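Local atomic coordinates of bifunctional enzyme cysn/cysc (Mycobacterium tuberculosis, PDB entry 4BZP), a protein that transfers phosphate from ATP to the 3'-hydroxyl of adenosine 5'-phosphosulfate, serving as the kinase domain of the sulfate-activating complex in sulfur assimilation. Residues F10-S14 with Y145-K149; F107-T113 with P151-P157; P3-T7 with H99-I104. All coordinates share one frame. Residue numbers count along the deposited sequence, not the author numbering.

Interaction 1: residues F10-S14 with Y145-K149; sequences FTGLS and YQRPK. With ADP (adenosine-5'-diphosphate), chain C; EDO (1,2-ethanediol), chain F.
Build F10 and T11 as extended strand (T11 phi/psi -160/146), let the chain pass into a loop, and lay the irregular Y145-K149 beside it so that CA 11 to 13 and CA 145 to 148 point 145° apart. T11 then faces P148 (CA-CA 8.1 Å) and L13 faces Y145 (7.2 Å). Y145 takes chi1 t with chi2 near 71°, which carries its ring across G12 until its OH donates a 2.7 Å hydrogen bond to T11 OG1, near the ring plane. T11 needs chi1 t: this sets OG1 toward the tyrosine and puts CG2 3.6 Å from CG of P148. L13, with chi1 m and chi2 t, brings CD2 to 3.6 Å from Y145 CB, while its backbone N lies over one ring face. Between T11 and L13, G12 sits at phi/psi 156/168, angles that call for glycine. R147 turns away, and its NH1 donates to O2 of an ethanediol at 2.7 Å; the same molecule touches Y145 CD2 through C2 at 3.5 Å. The passage from strand to loop around G12 is consistent with the start of a P-loop (Walker A), and L13 and S14 line the ADP pocket, where K18 NZ and the amides of G15 and G17 hydrogen-bond the nucleotide. The single proton of T11 OG1 is left for the carbonyls of I85 and S86, both within hydrogen-bonding reach. F10 packs on helix 18-31 on the side away from Y145, T11 and P148 touch R92 of helix 89-101, and P148 rests on E108 and F110 of strand 106-111.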
# COMPACT_ATOMS: atom_id res chain seq x y z
N PHE A 10 -1.23 1.21 -16.97
CA PHE A 10 -2.07 1.23 -18.12
C PHE A 10 -2.92 2.48 -18.17
O PHE A 10 -3.14 3.28 -17.21
CB PHE A 10 -2.97 0.01 -18.16
CG PHE A 10 -2.24 -1.26 -18.39
CD1 PHE A 10 -1.70 -1.95 -17.32
CD2 PHE A 10 -2.07 -1.76 -19.66
CE1 PHE A 10 -0.98 -3.10 -17.53
CE2 PHE A 10 -1.36 -2.92 -19.88
CZ PHE A 10 -0.86 -3.62 -18.80
N THR A 11 -3.46 2.66 -19.34
CA THR A 11 -4.49 3.70 -19.53
C THR A 11 -5.26 3.35 -20.79
O THR A 11 -4.70 2.80 -21.73
CB THR A 11 -3.87 5.11 -19.56
OG1 THR A 11 -4.93 6.07 -19.74
CG2 THR A 11 -2.83 5.27 -20.66
N GLY A 12 -6.54 3.64 -20.79
CA GLY A 12 -7.42 3.39 -21.91
C GLY A 12 -8.85 3.26 -21.46
O GLY A 12 -9.14 3.04 -20.28
N LEU A 13 -9.75 3.29 -22.44
CA LEU A 13 -11.14 3.18 -22.19
C LEU A 13 -11.54 1.89 -21.48
O LEU A 13 -10.86 0.87 -21.56
CB LEU A 13 -11.93 3.27 -23.50
CG LEU A 13 -11.79 4.57 -24.26
CD1 LEU A 13 -12.52 4.47 -25.60
CD2 LEU A 13 -12.34 5.76 -23.50
N SER A 14 -12.66 1.91 -20.78
CA SER A 14 -13.26 0.68 -20.28
C SER A 14 -13.38 -0.34 -21.41
O SER A 14 -13.86 -0.00 -22.49
CB SER A 14 -14.65 0.95 -19.70
OG SER A 14 -15.21 -0.19 -19.13
N TYR A 145 -11.95 11.18 -22.29
CA TYR A 145 -10.71 10.39 -22.23
C TYR A 145 -9.65 11.25 -22.94
O TYR A 145 -9.88 11.64 -24.11
CB TYR A 145 -10.85 8.99 -22.85
CG TYR A 145 -9.57 8.20 -22.74
CD1 TYR A 145 -9.16 7.73 -21.51
CD2 TYR A 145 -8.71 8.09 -23.81
CE1 TYR A 145 -7.95 7.06 -21.37
CE2 TYR A 145 -7.48 7.45 -23.67
CZ TYR A 145 -7.10 6.95 -22.45
OH TYR A 145 -5.84 6.39 -22.25
N GLN A 146 -8.56 11.59 -22.29
CA GLN A 146 -7.47 12.39 -22.90
C GLN A 146 -6.42 11.40 -23.37
O GLN A 146 -5.72 10.79 -22.53
CB GLN A 146 -6.92 13.36 -21.88
CG GLN A 146 -7.98 14.37 -21.43
CD GLN A 146 -7.48 15.38 -20.45
OE1 GLN A 146 -6.45 15.21 -19.77
NE2 GLN A 146 -8.23 16.49 -20.35
N ARG A 147 -6.25 11.24 -24.66
CA ARG A 147 -5.39 10.19 -25.20
C ARG A 147 -3.94 10.53 -24.87
O ARG A 147 -3.53 11.64 -25.01
CB ARG A 147 -5.52 10.11 -26.71
CG ARG A 147 -6.82 9.52 -27.14
CD ARG A 147 -7.03 9.72 -28.66
NE ARG A 147 -5.98 9.08 -29.46
CZ ARG A 147 -5.93 7.79 -29.78
NH1 ARG A 147 -6.87 6.98 -29.42
NH2 ARG A 147 -4.90 7.35 -30.50
N PRO A 148 -3.14 9.54 -24.44
CA PRO A 148 -1.73 9.74 -24.23
C PRO A 148 -0.99 10.20 -25.51
O PRO A 148 -1.21 9.63 -26.56
CB PRO A 148 -1.27 8.34 -23.86
CG PRO A 148 -2.42 7.69 -23.23
CD PRO A 148 -3.61 8.25 -23.93
N LYS A 149 -0.22 11.26 -25.36
CA LYS A 149 0.57 11.80 -26.48
C LYS A 149 1.93 11.16 -26.63
O LYS A 149 2.46 11.09 -27.75
CB LYS A 149 0.71 13.31 -26.38
CG LYS A 149 -0.65 14.01 -26.38
CD LYS A 149 -1.64 13.67 -27.50
CE LYS A 149 -2.98 14.45 -27.34
NZ LYS A 149 -3.79 14.37 -28.58
PB ADP C . -10.29 -3.13 -19.39
O1B ADP C . -11.67 -2.54 -18.93
O2B ADP C . -9.43 -2.13 -20.09
O3B ADP C . -9.63 -3.90 -18.29
PA ADP C . -10.69 -5.79 -20.53
O1A ADP C . -11.73 -6.25 -19.59
O2A ADP C . -9.30 -6.31 -20.32
O3A ADP C . -10.68 -4.21 -20.53
O5' ADP C . -11.05 -6.07 -22.08
C5' ADP C . -12.39 -6.11 -22.49
C4' ADP C . -12.60 -7.48 -23.15
O4' ADP C . -12.09 -7.41 -24.47
C3' ADP C . -11.99 -8.72 -22.48
O3' ADP C . -13.02 -9.50 -21.93
C2' ADP C . -11.44 -9.50 -23.62
O2' ADP C . -12.31 -10.65 -23.80
C1' ADP C . -11.50 -8.64 -24.84
N9 ADP C . -10.16 -8.31 -25.33
C8 ADP C . -9.30 -7.44 -24.72
N7 ADP C . -8.14 -7.31 -25.37
C5 ADP C . -8.28 -8.11 -26.48
C6 ADP C . -7.38 -8.43 -27.56
N6 ADP C . -6.16 -7.88 -27.68
N1 ADP C . -7.89 -9.32 -28.46
C2 ADP C . -9.10 -9.85 -28.35
N3 ADP C . -9.99 -9.63 -27.35
C4 ADP C . -9.55 -8.79 -26.39
C1 EDO F . -9.57 5.15 -27.58
O1 EDO F . -8.61 4.13 -27.55
C2 EDO F . -8.99 6.19 -26.68
O2 EDO F . -8.76 7.29 -27.51

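Interaction 2: residues F107-T113 with P151-P157; sequences FEVFCDT and PDLRLTP. With EDO (1,2-ethanediol), chain G; EDO (1,2-ethanediol), chain F.
V109, C111 and L155 form the apolar centre on one sheet face: L155, chi1 m and chi2 t, sends CD1 to 3.6 Å from V109 CG1 and 4.1 Å from C111 SG, and V109 CG2 lies 4.2 Å from L153 CB. On the other face F110 (chi1 t) packs CB against P151 CB at 3.9 Å. The backbones are parallel, with strand axes 4.7 Å apart and crossing at -22°, in the register V109-L153, F110-R154, C111-L155. F110 N donates to L153 O (2.9 Å), L155 N to F110 O (2.8 Å) and D112 N to L155 O (2.9 Å). This attaches 153-155 as the outermost strand, within this chain, of the parallel P-loop kinase sheet, next to 106-111. At the N-terminal end D152 extends the pairing: E108 N donates to D152 OD2 (2.8 Å), and D152 N gives a weak bond to E108 O (2.8 Å). D152 OD2 also meets R96, while the E108 carboxylate pairs with R92. At the other end, successive inverse gamma turns centred on C111 and D112 lead off the strand. A water joins T113 OG1 (2.6 Å) to L155 O (2.8 Å). R154 reaches forward along the strands, chi1 and chi2 t, for a salt bridge from NH1 to D112 OD2 at 3.3 Å.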
# COMPACT_ATOMS: atom_id res chain seq x y z
N PHE A 107 6.29 2.89 -16.65
CA PHE A 107 5.93 2.79 -18.06
C PHE A 107 4.46 3.08 -18.23
O PHE A 107 3.63 2.44 -17.61
CB PHE A 107 6.27 1.42 -18.60
CG PHE A 107 7.68 1.00 -18.39
CD1 PHE A 107 8.63 1.32 -19.32
CD2 PHE A 107 8.04 0.29 -17.25
CE1 PHE A 107 9.95 0.92 -19.13
CE2 PHE A 107 9.35 -0.08 -17.05
CZ PHE A 107 10.29 0.23 -17.99
N GLU A 108 4.14 4.02 -19.11
CA GLU A 108 2.77 4.38 -19.48
C GLU A 108 2.42 3.53 -20.70
O GLU A 108 3.02 3.71 -21.78
CB GLU A 108 2.58 5.90 -19.79
CG GLU A 108 1.11 6.26 -20.13
CD GLU A 108 0.87 7.62 -20.76
OE1 GLU A 108 1.52 7.87 -21.75
OE2 GLU A 108 0.03 8.44 -20.31
N VAL A 109 1.47 2.64 -20.55
CA VAL A 109 1.05 1.72 -21.61
C VAL A 109 -0.36 2.05 -22.00
O VAL A 109 -1.31 1.98 -21.19
CB VAL A 109 1.18 0.28 -21.19
CG1 VAL A 109 0.64 -0.62 -22.29
CG2 VAL A 109 2.64 -0.05 -20.87
N PHE A 110 -0.58 2.50 -23.24
CA PHE A 110 -1.88 2.90 -23.75
C PHE A 110 -2.56 1.77 -24.51
O PHE A 110 -2.04 1.34 -25.55
CB PHE A 110 -1.66 4.10 -24.65
CG PHE A 110 -2.90 4.67 -25.31
CD1 PHE A 110 -4.16 4.54 -24.79
CD2 PHE A 110 -2.75 5.41 -26.49
CE1 PHE A 110 -5.25 5.06 -25.44
CE2 PHE A 110 -3.85 6.00 -27.12
CZ PHE A 110 -5.10 5.81 -26.59
N CYS A 111 -3.68 1.28 -23.98
CA CYS A 111 -4.51 0.30 -24.67
C CYS A 111 -5.40 1.07 -25.59
O CYS A 111 -6.51 1.51 -25.22
CB CYS A 111 -5.31 -0.51 -23.64
SG CYS A 111 -4.22 -1.55 -22.61
N ASP A 112 -4.92 1.27 -26.80
CA ASP A 112 -5.58 2.11 -27.83
C ASP A 112 -6.55 1.31 -28.66
O ASP A 112 -6.28 0.92 -29.81
CB ASP A 112 -4.57 2.80 -28.72
CG ASP A 112 -5.21 3.86 -29.65
OD1 ASP A 112 -6.41 4.16 -29.50
OD2 ASP A 112 -4.41 4.41 -30.45
N THR A 113 -7.70 1.03 -28.06
CA THR A 113 -8.83 0.37 -28.71
C THR A 113 -9.95 1.39 -28.83
O THR A 113 -10.28 2.05 -27.83
CB THR A 113 -9.26 -0.85 -27.85
OG1 THR A 113 -8.17 -1.81 -27.76
CG2 THR A 113 -10.47 -1.55 -28.44
N PRO A 151 3.00 7.86 -24.92
CA PRO A 151 3.12 6.66 -24.11
C PRO A 151 4.38 5.87 -24.38
O PRO A 151 4.95 5.98 -25.48
CB PRO A 151 1.88 5.83 -24.53
CG PRO A 151 1.68 6.24 -26.00
CD PRO A 151 2.05 7.69 -26.04
N ASP A 152 4.84 5.09 -23.43
CA ASP A 152 5.98 4.22 -23.66
C ASP A 152 5.66 3.09 -24.63
O ASP A 152 6.55 2.62 -25.33
CB ASP A 152 6.48 3.62 -22.36
CG ASP A 152 7.00 4.68 -21.42
OD1 ASP A 152 8.10 5.21 -21.73
OD2 ASP A 152 6.34 5.13 -20.48
N LEU A 153 4.40 2.63 -24.68
CA LEU A 153 3.99 1.55 -25.53
C LEU A 153 2.53 1.75 -25.85
O LEU A 153 1.72 2.11 -24.99
CB LEU A 153 4.18 0.23 -24.79
CG LEU A 153 3.73 -1.05 -25.51
CD1 LEU A 153 4.53 -1.26 -26.80
CD2 LEU A 153 3.88 -2.23 -24.58
N ARG A 154 2.14 1.53 -27.09
CA ARG A 154 0.76 1.62 -27.53
C ARG A 154 0.35 0.23 -27.96
O ARG A 154 0.95 -0.35 -28.86
CB ARG A 154 0.65 2.61 -28.71
CG ARG A 154 -0.78 2.80 -29.23
CD ARG A 154 -0.91 3.73 -30.45
NE ARG A 154 -0.05 4.89 -30.30
CZ ARG A 154 -0.52 6.07 -29.92
NH1 ARG A 154 -1.81 6.23 -29.69
NH2 ARG A 154 0.31 7.08 -29.79
N LEU A 155 -0.64 -0.36 -27.30
CA LEU A 155 -1.19 -1.68 -27.61
C LEU A 155 -2.41 -1.52 -28.48
O LEU A 155 -3.26 -0.68 -28.19
CB LEU A 155 -1.57 -2.42 -26.35
CG LEU A 155 -0.41 -2.70 -25.37
CD1 LEU A 155 -0.88 -3.38 -24.09
CD2 LEU A 155 0.68 -3.54 -26.04
N THR A 156 -2.53 -2.31 -29.54
CA THR A 156 -3.57 -2.15 -30.51
C THR A 156 -4.38 -3.45 -30.66
O THR A 156 -3.84 -4.56 -30.52
CB THR A 156 -2.98 -1.69 -31.86
OG1 THR A 156 -2.03 -2.63 -32.25
CG2 THR A 156 -2.36 -0.34 -31.71
N PRO A 157 -5.66 -3.34 -31.03
CA PRO A 157 -6.59 -4.48 -30.96
C PRO A 157 -6.38 -5.55 -32.02
O PRO A 157 -6.96 -6.60 -31.93
CB PRO A 157 -7.98 -3.78 -31.03
CG PRO A 157 -7.75 -2.50 -31.69
CD PRO A 157 -6.38 -2.07 -31.22
C1 EDO G . 4.32 2.88 -29.49
O1 EDO G . 4.28 1.54 -29.06
C2 EDO G . 5.13 3.78 -28.59
O2 EDO G . 4.21 4.38 -27.71
C1 EDO F . -9.57 5.15 -27.58
O1 EDO F . -8.61 4.13 -27.55
C2 EDO F . -8.99 6.19 -26.68
O2 EDO F . -8.76 7.29 -27.51
O HOH W 1 -5.62 -1.91 -27.29

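Interaction 3: residues P3-T7 with H99-I104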
# COMPACT_ATOMS: atom_id res chain seq x y z
N PRO A 3 16.40 -6.64 -5.77
CA PRO A 3 16.34 -5.43 -6.61
C PRO A 3 14.93 -4.77 -6.63
O PRO A 3 13.92 -5.46 -6.53
CB PRO A 3 16.68 -5.96 -8.02
CG PRO A 3 17.39 -7.26 -7.81
CD PRO A 3 16.81 -7.83 -6.55
N ARG A 4 14.92 -3.44 -6.73
CA ARG A 4 13.70 -2.68 -6.97
C ARG A 4 12.94 -3.19 -8.18
O ARG A 4 13.51 -3.56 -9.23
CB ARG A 4 14.03 -1.20 -7.23
CG ARG A 4 14.12 -0.35 -5.99
CD ARG A 4 14.76 0.98 -6.37
NE ARG A 4 14.90 1.86 -5.23
CZ ARG A 4 15.48 3.06 -5.26
NH1 ARG A 4 15.97 3.57 -6.42
NH2 ARG A 4 15.58 3.74 -4.12
N GLY A 5 11.62 -3.22 -8.01
CA GLY A 5 10.71 -3.50 -9.10
C GLY A 5 10.43 -2.24 -9.93
O GLY A 5 11.16 -1.26 -9.88
N LYS A 6 9.36 -2.31 -10.66
CA LYS A 6 9.00 -1.31 -11.64
C LYS A 6 7.51 -1.31 -11.72
O LYS A 6 6.85 -2.29 -11.31
CB LYS A 6 9.51 -1.72 -13.02
CG LYS A 6 10.98 -2.07 -13.12
CD LYS A 6 11.44 -2.45 -14.48
CE LYS A 6 12.93 -2.85 -14.42
NZ LYS A 6 13.28 -3.47 -15.72
N THR A 7 6.95 -0.26 -12.33
CA THR A 7 5.50 -0.16 -12.54
C THR A 7 5.10 0.02 -13.98
O THR A 7 5.64 0.87 -14.68
CB THR A 7 4.89 1.00 -11.71
OG1 THR A 7 5.10 0.70 -10.31
CG2 THR A 7 3.39 1.22 -11.97
N HIS A 99 6.59 8.04 -9.04
CA HIS A 99 7.58 6.98 -9.29
C HIS A 99 8.96 7.57 -9.50
O HIS A 99 9.92 7.08 -8.85
CB HIS A 99 7.15 6.15 -10.49
CG HIS A 99 6.07 5.18 -10.16
ND1 HIS A 99 4.77 5.57 -9.93
CD2 HIS A 99 6.10 3.85 -9.94
CE1 HIS A 99 4.04 4.50 -9.61
NE2 HIS A 99 4.84 3.45 -9.60
N ALA A 100 9.07 8.61 -10.29
CA ALA A 100 10.40 9.18 -10.55
C ALA A 100 10.99 9.72 -9.25
O ALA A 100 12.21 9.57 -9.04
CB ALA A 100 10.28 10.26 -11.61
N ASP A 101 10.19 10.37 -8.44
CA ASP A 101 10.69 10.91 -7.16
C ASP A 101 11.22 9.79 -6.27
O ASP A 101 12.18 10.02 -5.47
CB ASP A 101 9.61 11.66 -6.40
CG ASP A 101 9.21 13.00 -6.99
OD1 ASP A 101 9.92 13.55 -7.83
OD2 ASP A 101 8.15 13.49 -6.55
N ALA A 102 10.63 8.59 -6.35
CA ALA A 102 11.06 7.42 -5.60
C ALA A 102 12.17 6.61 -6.24
O ALA A 102 12.60 5.57 -5.67
CB ALA A 102 9.86 6.53 -5.38
N GLY A 103 12.61 6.98 -7.43
CA GLY A 103 13.57 6.16 -8.06
C GLY A 103 13.11 4.92 -8.77
O GLY A 103 13.91 4.05 -9.08
N ILE A 104 11.81 4.83 -9.07
CA ILE A 104 11.23 3.60 -9.59
C ILE A 104 10.87 3.76 -11.07
O ILE A 104 10.17 4.73 -11.41
CB ILE A 104 9.94 3.19 -8.83
CG1 ILE A 104 10.28 2.94 -7.36
CG2 ILE A 104 9.29 1.94 -9.41
CD1 ILE A 104 11.26 1.83 -7.08
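From P3 the chain heads into the sheet, and R4 is the first residue to meet the other segment. With chi2, chi3 and chi4 all near 180°, its side chain stretches out along the end of the helix: CD packs on I104 CD1 at 3.7 Å, and the guanidinium lies beside the turn, one face toward the carbonyl of A102, with R4 NH2 3.8 Å from A102 O. G5 follows, its O resting 3.7 Å from I104 CG2. At K6 the backbones come nearest, with CA atoms of K6 and I104 5.8 Å apart and K6 CA 4.0 Å from I104 CG2; the lysine side chain itself points away. T7 turns inward and supplies the polar link, T7 OG1 to H99 NE2 at 2.9 Å, a hydrogen bond in the plane of the imidazole in which either partner could donate. H99 ND1 is held by A95 O within its own helix. The helix ends in a Schellman motif, with I104 N to H99 O at 2.9 Å, G103 N to A100 O at 3.1 Å and G103 at positive phi. Helix 89-101 belongs to the beta-alpha-beta crossover from strand 79-82 to strand 106-111, which passes over strand 6-11, as expected of a P-loop NTPase fold.

From the N terminus, residues 3-7 open interaction 3 and 10-14 open interaction 1, at the two ends of strand 6-11. Interaction 3 closes first, across 91 residues, when helix 89-101 runs out. Residues 107-113 then open interaction 2 on the neighbouring strand; F107 N probably hydrogen-bonds to T7 O (2.9 Å), tying 2 to 3. Segment 145-149 closes interaction 1 over 130 residues, and 151-157 closes interaction 2 over 37. Interaction 1 therefore crosses both others, while 3 and 2 follow in series. Interactions 1 and 2 meet directly, R147 NH1 bridging to D112 OD1 at 2.9 Å. The three together join strand 6-11 and its neighbour 106-111 to helix 89-101, the loop holding 145-149 and strand 153-155.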